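Local atomic coordinates of signal recognition particle receptor FtsY (Sulfolobus acidocaldarius, PDB entry 5L3S), a protein that serves as a receptor for the signal recognition particle and joins an SRP54-type helical bundle domain to a nucleotide-binding domain of the P-loop class. Residues S97-F102 against K213-I218; I134-T139 against V157-G162; R194-S199 against L230-H235. All coordinates share one frame; numbering follows the deposited sequence.

In the fold
All three contacts belong to the P-loop domain, built on a central, largely parallel sheet. Interaction 1 lies where strands 102-107 and 216-222 begin; interaction 2 pairs strands 132-137 and 158-160 at one border of the same sheet, its centre about 17 Å from that of interaction 1. Both segments of interaction 2 fall between the two segments of interaction 1 in sequence, while interaction 3 comes after interaction 2 and alternates with interaction 1. Interaction 3 joins a loop following strand 186-191 to helix 228-239; its centre lies about 24 Å from the centres of the other two. There the Ile-197 side chain is about 9 Å from a bound phosphoaminophosphonic acid-guanylate ester, and another protein's chain packs alongside.

Interaction 1. Residues S97-F102 against K213-I218; sequences SGKKPF and KPDFRI
Phe-102 and Asp-215 are the nearest CA pair, 6.1 Å apart, where the loop after helix 90-96 and the turn after helix 199-212 each run into a strand. The Phe-102 ring carries the contact. A chi1 of -173° sets its CG beside the carbonyl carbon, and the ring end comes nearer to 213-218 than the direction of CB alone would bring it. Asp-215 CB lies over the middle of one ring face, 3.8 Å from the centroid and 11° off the normal, a CH-pi contact. Phe-216 CB meets the same ring obliquely, 3.7 Å from Phe-102 CE1, while its own ring turns away to Leu-90 and Lys-93 of helix 90-96. In the plane of the Phe-102 ring, at its edge, sits Ser-97 OG. This hydroxyl also accepts a hydrogen bond from Lys-99 N at 3.2 Å, forming an ST turn. The Asp-215 carboxylate passes alongside the Phe-102 backbone, with OD2 3.7 Å from Phe-102 CA, and OD2 is hydrogen-bonded to Val-103 N. Lys-99 crosses Asp-215 at about a right angle and touches it through its aliphatic part, CG to OD1 3.9 Å; as modelled, NZ of this poorly ordered side chain stays 6.5 Å from Asp-215 OD1, and its position is uncertain. A cis peptide precedes Pro-101, whose ring packs on helix 168-181. Backbone hydrogen bonds of Asp-215 and Phe-216 with Val-103, and of Phe-216 with Ile-105, pair strands 102-107 and 216-222 as parallel neighbours in the central sheet of a P-loop fold, where 102-107 leads into the probable Walker A loop.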
loop_
_atom_site.group_PDB
_atom_site.type_symbol
_atom_site.label_atom_id
_atom_site.label_comp_id
_atom_site.label_asym_id
_atom_site.label_seq_id
_atom_site.Cartn_x
_atom_site.Cartn_y
_atom_site.Cartn_z
ATOM N N SER B 97 -2.706 33.312 3.764
ATOM C CA SER B 97 -4.009 33.171 4.401
ATOM C C SER B 97 -4.123 34.051 5.651
ATOM O O SER B 97 -3.176 34.167 6.438
ATOM C CB SER B 97 -4.243 31.705 4.770
ATOM O OG SER B 97 -5.491 31.530 5.412
ATOM N N GLY B 98 -5.285 34.666 5.833
ATOM C CA GLY B 98 -5.507 35.511 6.991
ATOM C C GLY B 98 -6.062 34.681 8.124
ATOM O O GLY B 98 -6.268 35.170 9.235
ATOM N N LYS B 99 -6.294 33.406 7.830
ATOM C CA LYS B 99 -6.899 32.489 8.784
ATOM C C LYS B 99 -5.912 32.063 9.861
ATOM O O LYS B 99 -4.761 31.718 9.578
ATOM C CB LYS B 99 -7.455 31.260 8.056
ATOM C CG LYS B 99 -8.384 31.612 6.906
ATOM C CD LYS B 99 -9.510 32.514 7.379
ATOM C CE LYS B 99 -10.096 33.335 6.238
ATOM N NZ LYS B 99 -11.214 34.198 6.711
ATOM N N LYS B 100 -6.364 32.128 11.106
ATOM C CA LYS B 100 -5.618 31.577 12.220
ATOM C C LYS B 100 -6.588 30.850 13.131
ATOM O O LYS B 100 -7.448 31.467 13.754
ATOM C CB LYS B 100 -4.830 32.646 12.981
ATOM C CG LYS B 100 -3.565 33.069 12.258
ATOM C CD LYS B 100 -2.452 33.443 13.211
ATOM C CE LYS B 100 -1.387 34.272 12.492
ATOM N NZ LYS B 100 -0.836 33.572 11.288
ATOM N N PRO B 101 -6.452 29.526 13.204
ATOM C CA PRO B 101 -5.393 28.799 12.499
ATOM C C PRO B 101 -5.802 28.443 11.078
ATOM O O PRO B 101 -6.985 28.505 10.752
ATOM C CB PRO B 101 -5.286 27.510 13.310
ATOM C CG PRO B 101 -6.700 27.268 13.759
ATOM C CD PRO B 101 -7.301 28.627 14.008
ATOM N N PHE B 102 -4.824 28.087 10.251
ATOM C CA PHE B 102 -5.089 27.444 8.972
ATOM C C PHE B 102 -5.251 25.962 9.296
ATOM O O PHE B 102 -4.358 25.360 9.873
ATOM C CB PHE B 102 -3.902 27.675 8.026
ATOM C CG PHE B 102 -4.132 27.202 6.616
ATOM C CD1 PHE B 102 -3.980 25.858 6.278
ATOM C CD2 PHE B 102 -4.450 28.113 5.620
ATOM C CE1 PHE B 102 -4.180 25.430 4.974
ATOM C CE2 PHE B 102 -4.649 27.697 4.320
ATOM C CZ PHE B 102 -4.512 26.353 3.991
ATOM N N LYS B 213 -14.431 22.385 9.396
ATOM C CA LYS B 213 -14.373 23.216 8.186
ATOM C C LYS B 213 -12.942 23.505 7.719
ATOM O O LYS B 213 -12.500 24.646 7.754
ATOM C CB LYS B 213 -15.132 24.530 8.404
ATOM C CG LYS B 213 -16.599 24.331 8.717
ATOM C CD LYS B 213 -17.319 25.664 8.900
ATOM C CE LYS B 213 -18.693 25.436 9.502
ATOM N NZ LYS B 213 -19.339 24.230 8.894
ATOM N N PRO B 214 -12.208 22.464 7.308
ATOM C CA PRO B 214 -10.782 22.655 7.031
ATOM C C PRO B 214 -10.510 23.566 5.846
ATOM O O PRO B 214 -11.333 23.699 4.933
ATOM C CB PRO B 214 -10.269 21.225 6.760
ATOM C CG PRO B 214 -11.483 20.422 6.472
ATOM C CD PRO B 214 -12.588 21.043 7.282
ATOM N N ASP B 215 -9.361 24.229 5.894
ATOM C CA ASP B 215 -8.943 25.094 4.807
ATOM C C ASP B 215 -8.236 24.285 3.727
ATOM O O ASP B 215 -8.136 24.723 2.589
ATOM C CB ASP B 215 -8.033 26.200 5.330
ATOM C CG ASP B 215 -8.718 27.060 6.369
ATOM O OD1 ASP B 215 -9.489 27.947 5.969
ATOM O OD2 ASP B 215 -8.504 26.833 7.577
ATOM N N PHE B 216 -7.756 23.102 4.083
ATOM C CA PHE B 216 -7.056 22.250 3.121
ATOM C C PHE B 216 -7.306 20.807 3.500
ATOM O O PHE B 216 -7.215 20.458 4.668
ATOM C CB PHE B 216 -5.552 22.540 3.145
ATOM C CG PHE B 216 -4.841 22.252 1.839
ATOM C CD1 PHE B 216 -5.074 23.034 0.717
ATOM C CD2 PHE B 216 -3.915 21.224 1.752
ATOM C CE1 PHE B 216 -4.415 22.778 -0.484
ATOM C CE2 PHE B 216 -3.253 20.962 0.557
ATOM C CZ PHE B 216 -3.506 21.746 -0.565
ATOM N N ARG B 217 -7.611 19.959 2.513
ATOM C CA ARG B 217 -7.856 18.547 2.785
ATOM C C ARG B 217 -6.861 17.700 1.985
ATOM O O ARG B 217 -6.732 17.885 0.785
ATOM C CB ARG B 217 -9.273 18.147 2.361
ATOM C CG ARG B 217 -10.411 18.930 2.963
ATOM C CD ARG B 217 -11.712 18.477 2.328
ATOM N NE ARG B 217 -12.858 19.222 2.823
ATOM C CZ ARG B 217 -14.123 18.945 2.520
ATOM N NH1 ARG B 217 -14.411 17.933 1.710
ATOM N NH2 ARG B 217 -15.102 19.687 3.026
ATOM N N ILE B 218 -6.166 16.784 2.653
ATOM C CA ILE B 218 -5.130 15.998 2.004
ATOM C C ILE B 218 -5.430 14.506 2.102
ATOM O O ILE B 218 -5.539 13.958 3.194
ATOM C CB ILE B 218 -3.739 16.251 2.613
ATOM C CG1 ILE B 218 -3.378 17.741 2.508
ATOM C CG2 ILE B 218 -2.683 15.397 1.906
ATOM C CD1 ILE B 218 -2.034 18.088 3.116
#

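Interaction 2. Residues I134-T139 against V157-G162; sequences IAASDT and VQLIRG. With SO4 (sulfate ion), chain X.
Ile-134 and Leu-159 put their side chains on the same face of the sheet, where they cross obliquely: Leu-159 CD1 comes to 3.6 Å from Ile-134 CG2 and also lies against Ile-134 CB. Leu-159 CG is anti to the backbone N (chi1 179°), and beyond it the CD1 branch reaches across to the neighbouring strand. Ala-136 CB meets this same methyl, 3.9 Å from Leu-159 CD1, so one leucine branch fits between two residues of strand 132-137. The CG1 branch of Ile-134 ends in CD1, which touches Val-157 CG2 at 4.0 Å, the two side chains at about a right angle. Ala-135 and Ile-160, paired in the parallel register, face the opposite way. The backbones form a short, twisted parallel pairing, the strand directions 31° apart. Gln-158 O accepts a hydrogen bond from Ile-134 N, Ile-134 O a nearly straight one from Ile-160 N (2.8 Å, 179°), and Ile-160 O one from Ala-136 N. Gln-158 curls over its own strand, NE2 donating to Leu-159 O of the next residue from above the carbonyl plane. A sulfate ion, probably from the crystallisation liquor, accepts bonds from Arg-161 N on O3 at 2.6 Å and Gly-162 N on O1 at 2.7 Å. Strand 132-137 leads to Asp-138, which touches phosphoaminophosphonic acid-guanylate ester in its pocket. A beta-alpha-beta crossover through helix 144-155 reaches strand 158-160, outermost at this border within the chain. Gln-145 NE2 of that helix bonds to both Ala-136 O and Arg-161 O. The helix covers the Ile-134 face, with Leu-148 on Ala-136 and Ala-152 on Leu-159, while helix 168-181 packs on Ala-135 from the other face and strand 186-191 continues the sheet.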
loop_
_atom_site.group_PDB
_atom_site.type_symbol
_atom_site.label_atom_id
_atom_site.label_comp_id
_atom_site.label_asym_id
_atom_site.label_seq_id
_atom_site.Cartn_x
_atom_site.Cartn_y
_atom_site.Cartn_z
ATOM N N ILE B 134 -1.457 19.674 16.859
ATOM C CA ILE B 134 -2.016 18.489 16.241
ATOM C C ILE B 134 -3.266 18.088 16.998
ATOM O O ILE B 134 -3.272 18.085 18.231
ATOM C CB ILE B 134 -1.022 17.315 16.331
ATOM C CG1 ILE B 134 0.321 17.708 15.715
ATOM C CG2 ILE B 134 -1.625 16.049 15.711
ATOM C CD1 ILE B 134 1.439 16.706 15.956
ATOM N N ALA B 135 -4.323 17.784 16.250
ATOM C CA ALA B 135 -5.528 17.184 16.803
ATOM C C ALA B 135 -5.441 15.663 16.646
ATOM O O ALA B 135 -5.364 15.147 15.520
ATOM C CB ALA B 135 -6.747 17.706 16.076
ATOM N N ALA B 136 -5.463 14.953 17.770
ATOM C CA ALA B 136 -5.440 13.487 17.775
ATOM C C ALA B 136 -6.835 12.932 17.527
ATOM O O ALA B 136 -7.454 12.353 18.419
ATOM C CB ALA B 136 -4.880 12.974 19.093
ATOM N N SER B 137 -7.331 13.097 16.306
ATOM C CA SER B 137 -8.712 12.727 15.994
ATOM C C SER B 137 -8.910 11.282 15.482
ATOM O O SER B 137 -9.991 10.944 15.020
ATOM C CB SER B 137 -9.345 13.744 15.036
ATOM O OG SER B 137 -9.703 14.938 15.726
ATOM N N ASP B 138 -7.867 10.451 15.554
ATOM C CA ASP B 138 -8.054 8.989 15.511
ATOM C C ASP B 138 -8.288 8.526 16.936
ATOM O O ASP B 138 -7.341 8.363 17.705
ATOM C CB ASP B 138 -6.824 8.274 14.956
ATOM C CG ASP B 138 -6.970 6.742 14.940
ATOM O OD1 ASP B 138 -7.935 6.189 15.514
ATOM O OD2 ASP B 138 -6.086 6.085 14.351
ATOM N N THR B 139 -9.547 8.312 17.285
ATOM C CA THR B 139 -9.893 7.920 18.644
ATOM C C THR B 139 -10.246 6.434 18.685
ATOM O O THR B 139 -10.782 5.931 19.675
ATOM C CB THR B 139 -11.096 8.728 19.168
ATOM O OG1 THR B 139 -12.219 8.503 18.310
ATOM C CG2 THR B 139 -10.782 10.234 19.168
ATOM N N VAL B 157 5.719 20.170 19.918
ATOM C CA VAL B 157 4.491 20.882 19.611
ATOM C C VAL B 157 3.370 20.324 20.457
ATOM O O VAL B 157 3.443 19.183 20.919
ATOM C CB VAL B 157 4.112 20.774 18.116
ATOM C CG1 VAL B 157 5.192 21.414 17.256
ATOM C CG2 VAL B 157 3.890 19.328 17.718
ATOM N N GLN B 158 2.334 21.127 20.661
ATOM C CA GLN B 158 1.195 20.710 21.472
ATOM C C GLN B 158 0.295 19.704 20.757
ATOM O O GLN B 158 -0.093 19.907 19.609
ATOM C CB GLN B 158 0.360 21.921 21.869
ATOM C CG GLN B 158 -1.013 21.549 22.412
ATOM C CD GLN B 158 -1.036 21.444 23.925
ATOM O OE1 GLN B 158 -0.670 22.384 24.620
ATOM N NE2 GLN B 158 -1.470 20.291 24.441
ATOM N N LEU B 159 -0.044 18.622 21.452
ATOM C CA LEU B 159 -1.015 17.657 20.957
ATOM C C LEU B 159 -2.320 17.839 21.715
ATOM O O LEU B 159 -2.334 17.855 22.943
ATOM C CB LEU B 159 -0.520 16.223 21.182
ATOM C CG LEU B 159 -1.481 15.131 20.718
ATOM C CD1 LEU B 159 -1.655 15.181 19.197
ATOM C CD2 LEU B 159 -0.976 13.754 21.155
ATOM N N ILE B 160 -3.420 17.959 20.991
ATOM C CA ILE B 160 -4.714 18.042 21.643
ATOM C C ILE B 160 -5.382 16.658 21.580
ATOM O O ILE B 160 -5.693 16.144 20.498
ATOM C CB ILE B 160 -5.593 19.114 20.990
ATOM C CG1 ILE B 160 -4.884 20.473 21.051
ATOM C CG2 ILE B 160 -6.966 19.183 21.667
ATOM C CD1 ILE B 160 -4.832 21.070 22.454
ATOM N N ARG B 161 -5.579 16.049 22.744
ATOM C CA ARG B 161 -6.162 14.703 22.801
ATOM C C ARG B 161 -7.679 14.732 22.999
ATOM O O ARG B 161 -8.363 13.732 22.773
ATOM C CB ARG B 161 -5.507 13.889 23.926
ATOM C CG ARG B 161 -3.990 13.834 23.837
ATOM C CD ARG B 161 -3.415 12.599 24.525
ATOM N NE ARG B 161 -2.118 12.867 25.150
ATOM C CZ ARG B 161 -1.225 11.929 25.462
ATOM N NH1 ARG B 161 -1.477 10.649 25.192
ATOM N NH2 ARG B 161 -0.072 12.271 26.035
ATOM N N GLY B 162 -8.197 15.881 23.426
ATOM C CA GLY B 162 -9.613 16.017 23.705
ATOM C C GLY B 162 -9.935 15.479 25.091
ATOM O O GLY B 162 -9.075 14.913 25.762
HETATM S S SO4 X . -5.906 17.903 25.734
HETATM O O1 SO4 X . -7.155 17.894 24.965
HETATM O O2 SO4 X . -5.469 19.294 25.902
HETATM O O3 SO4 X . -4.864 17.140 25.040
HETATM O O4 SO4 X . -6.128 17.301 27.054
#

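Interaction 3. Residues R194-S199 against L230-H235; sequences RMHIDS and LEQARH
His-196 inserts its ring against helix 228-239 from a type I beta turn, Met-195 to Asp-198, that follows the DTAGR sequence typical of SRP-type P-loop proteins. With chi1 at 47° its CG stands between the backbone N and the carbonyl carbon, and the ring lies against Gln-232 and His-235. Along the helix, Glu-231 comes first: its CG lies 4.1 Å from His-196 NE2, a nitrogen hydrogen-bonded to a polar side chain of another protein's chain. That chain also packs on Met-195, Ile-197 and Glu-231, which places the contact at a protein-protein interface. Gln-232 next supplies a CH-pi contact, its CA over the middle of one His-196 face, 4.0 Å from the centroid, while CG reaches 3.6 Å from His-196 CE1; its amide NE2 turns to Asp-228 instead. One turn beyond Glu-231, His-235 receives the edge of His-196 on its face in an offset edge-to-face pair, planes 63° apart and His-196 CD2 3.5 Å from His-235 CG. Ile-197 CG2 also lies over a face of the His-235 ring, 4.1 Å from CE1. Within the helix, His-235 NE2 donates in its ring plane to Glu-231 OE2 at 2.7 Å in a bent bond (132°), meeting the carboxylate from above its plane.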
loop_
_atom_site.group_PDB
_atom_site.type_symbol
_atom_site.label_atom_id
_atom_site.label_comp_id
_atom_site.label_asym_id
_atom_site.label_seq_id
_atom_site.Cartn_x
_atom_site.Cartn_y
_atom_site.Cartn_z
ATOM N N ARG B 194 -9.630 4.408 7.175
ATOM C CA ARG B 194 -10.983 3.985 6.842
ATOM C C ARG B 194 -11.008 3.598 5.376
ATOM O O ARG B 194 -10.328 4.224 4.562
ATOM C CB ARG B 194 -12.002 5.102 7.141
ATOM C CG ARG B 194 -11.993 6.306 6.166
ATOM C CD ARG B 194 -12.663 7.543 6.801
ATOM N NE ARG B 194 -11.853 7.969 7.927
ATOM C CZ ARG B 194 -12.300 8.163 9.163
ATOM N NH1 ARG B 194 -13.590 8.022 9.457
ATOM N NH2 ARG B 194 -11.440 8.506 10.106
ATOM N N MET B 195 -11.765 2.560 5.039
ATOM C CA MET B 195 -11.969 2.225 3.634
ATOM C C MET B 195 -12.901 3.225 2.974
ATOM O O MET B 195 -13.880 3.675 3.567
ATOM C CB MET B 195 -12.543 0.810 3.476
ATOM C CG MET B 195 -11.572 -0.310 3.816
ATOM S SD MET B 195 -10.107 -0.293 2.750
ATOM C CE MET B 195 -10.853 0.090 1.189
ATOM N N HIS B 196 -12.600 3.553 1.727
ATOM C CA HIS B 196 -13.412 4.472 0.948
ATOM C C HIS B 196 -14.832 3.945 0.714
ATOM O O HIS B 196 -15.730 4.719 0.413
ATOM C CB HIS B 196 -12.707 4.797 -0.378
ATOM C CG HIS B 196 -12.183 3.586 -1.096
ATOM N ND1 HIS B 196 -11.205 2.770 -0.566
ATOM C CD2 HIS B 196 -12.499 3.062 -2.306
ATOM C CE1 HIS B 196 -10.940 1.797 -1.424
ATOM N NE2 HIS B 196 -11.715 1.946 -2.482
ATOM N N ILE B 197 -15.038 2.635 0.872
ATOM C CA ILE B 197 -16.360 2.035 0.688
ATOM C C ILE B 197 -17.074 1.735 2.012
ATOM O O ILE B 197 -18.141 1.127 2.029
ATOM C CB ILE B 197 -16.295 0.725 -0.142
ATOM C CG1 ILE B 197 -15.302 -0.259 0.478
ATOM C CG2 ILE B 197 -15.944 1.032 -1.607
ATOM C CD1 ILE B 197 -15.304 -1.629 -0.168
ATOM N N ASP B 198 -16.480 2.157 3.119
ATOM C CA ASP B 198 -17.100 1.973 4.428
ATOM C C ASP B 198 -18.011 3.169 4.697
ATOM O O ASP B 198 -17.543 4.232 5.094
ATOM C CB ASP B 198 -16.005 1.869 5.494
ATOM C CG ASP B 198 -16.544 1.516 6.869
ATOM O OD1 ASP B 198 -17.698 1.863 7.192
ATOM O OD2 ASP B 198 -15.792 0.892 7.634
ATOM N N SER B 199 -19.310 2.998 4.472
ATOM C CA SER B 199 -20.257 4.106 4.590
ATOM C C SER B 199 -20.293 4.755 5.974
ATOM O O SER B 199 -20.359 5.976 6.084
ATOM C CB SER B 199 -21.666 3.664 4.194
ATOM O OG SER B 199 -21.787 3.601 2.784
ATOM N N LEU B 230 -5.833 4.527 -7.424
ATOM C CA LEU B 230 -6.701 5.374 -8.229
ATOM C C LEU B 230 -8.158 5.191 -7.809
ATOM O O LEU B 230 -8.926 6.151 -7.760
ATOM C CB LEU B 230 -6.522 5.104 -9.731
ATOM C CG LEU B 230 -7.377 5.968 -10.670
ATOM C CD1 LEU B 230 -7.082 7.467 -10.466
ATOM C CD2 LEU B 230 -7.230 5.576 -12.157
ATOM N N GLU B 231 -8.540 3.957 -7.508
ATOM C CA GLU B 231 -9.897 3.696 -7.033
ATOM C C GLU B 231 -10.174 4.386 -5.691
ATOM O O GLU B 231 -11.242 4.961 -5.496
ATOM C CB GLU B 231 -10.170 2.191 -6.932
ATOM C CG GLU B 231 -11.609 1.856 -6.567
ATOM C CD GLU B 231 -12.556 1.989 -7.747
ATOM O OE1 GLU B 231 -12.085 2.295 -8.872
ATOM O OE2 GLU B 231 -13.776 1.777 -7.549
ATOM N N GLN B 232 -9.214 4.327 -4.773
ATOM C CA GLN B 232 -9.302 5.088 -3.516
ATOM C C GLN B 232 -9.483 6.591 -3.774
ATOM O O GLN B 232 -10.349 7.247 -3.194
ATOM C CB GLN B 232 -8.036 4.878 -2.665
ATOM C CG GLN B 232 -7.839 3.463 -2.127
ATOM C CD GLN B 232 -6.445 3.260 -1.566
ATOM O OE1 GLN B 232 -5.808 4.203 -1.080
ATOM N NE2 GLN B 232 -5.955 2.032 -1.642
ATOM N N ALA B 233 -8.650 7.131 -4.643
ATOM C CA ALA B 233 -8.723 8.548 -4.987
ATOM C C ALA B 233 -10.067 8.951 -5.596
ATOM O O ALA B 233 -10.588 10.016 -5.268
ATOM C CB ALA B 233 -7.587 8.916 -5.915
ATOM N N ARG B 234 -10.615 8.115 -6.487
ATOM C CA ARG B 234 -11.899 8.411 -7.141
ATOM C C ARG B 234 -13.060 8.423 -6.151
ATOM O O ARG B 234 -13.884 9.343 -6.143
ATOM C CB ARG B 234 -12.232 7.372 -8.212
ATOM C CG ARG B 234 -11.470 7.483 -9.505
ATOM C CD ARG B 234 -12.024 6.456 -10.482
ATOM N NE ARG B 234 -11.260 6.383 -11.722
ATOM C CZ ARG B 234 -11.390 7.228 -12.739
ATOM N NH1 ARG B 234 -12.254 8.236 -12.675
ATOM N NH2 ARG B 234 -10.650 7.055 -13.827
ATOM N N HIS B 235 -13.134 7.366 -5.352
ATOM C CA HIS B 235 -14.188 7.204 -4.365
ATOM C C HIS B 235 -14.163 8.317 -3.333
ATOM O O HIS B 235 -15.199 8.888 -3.025
ATOM C CB HIS B 235 -14.065 5.853 -3.661
ATOM C CG HIS B 235 -14.703 4.727 -4.405
ATOM N ND1 HIS B 235 -16.010 4.346 -4.198
ATOM C CD2 HIS B 235 -14.210 3.890 -5.349
ATOM C CE1 HIS B 235 -16.299 3.328 -4.990
ATOM N NE2 HIS B 235 -15.222 3.029 -5.696
#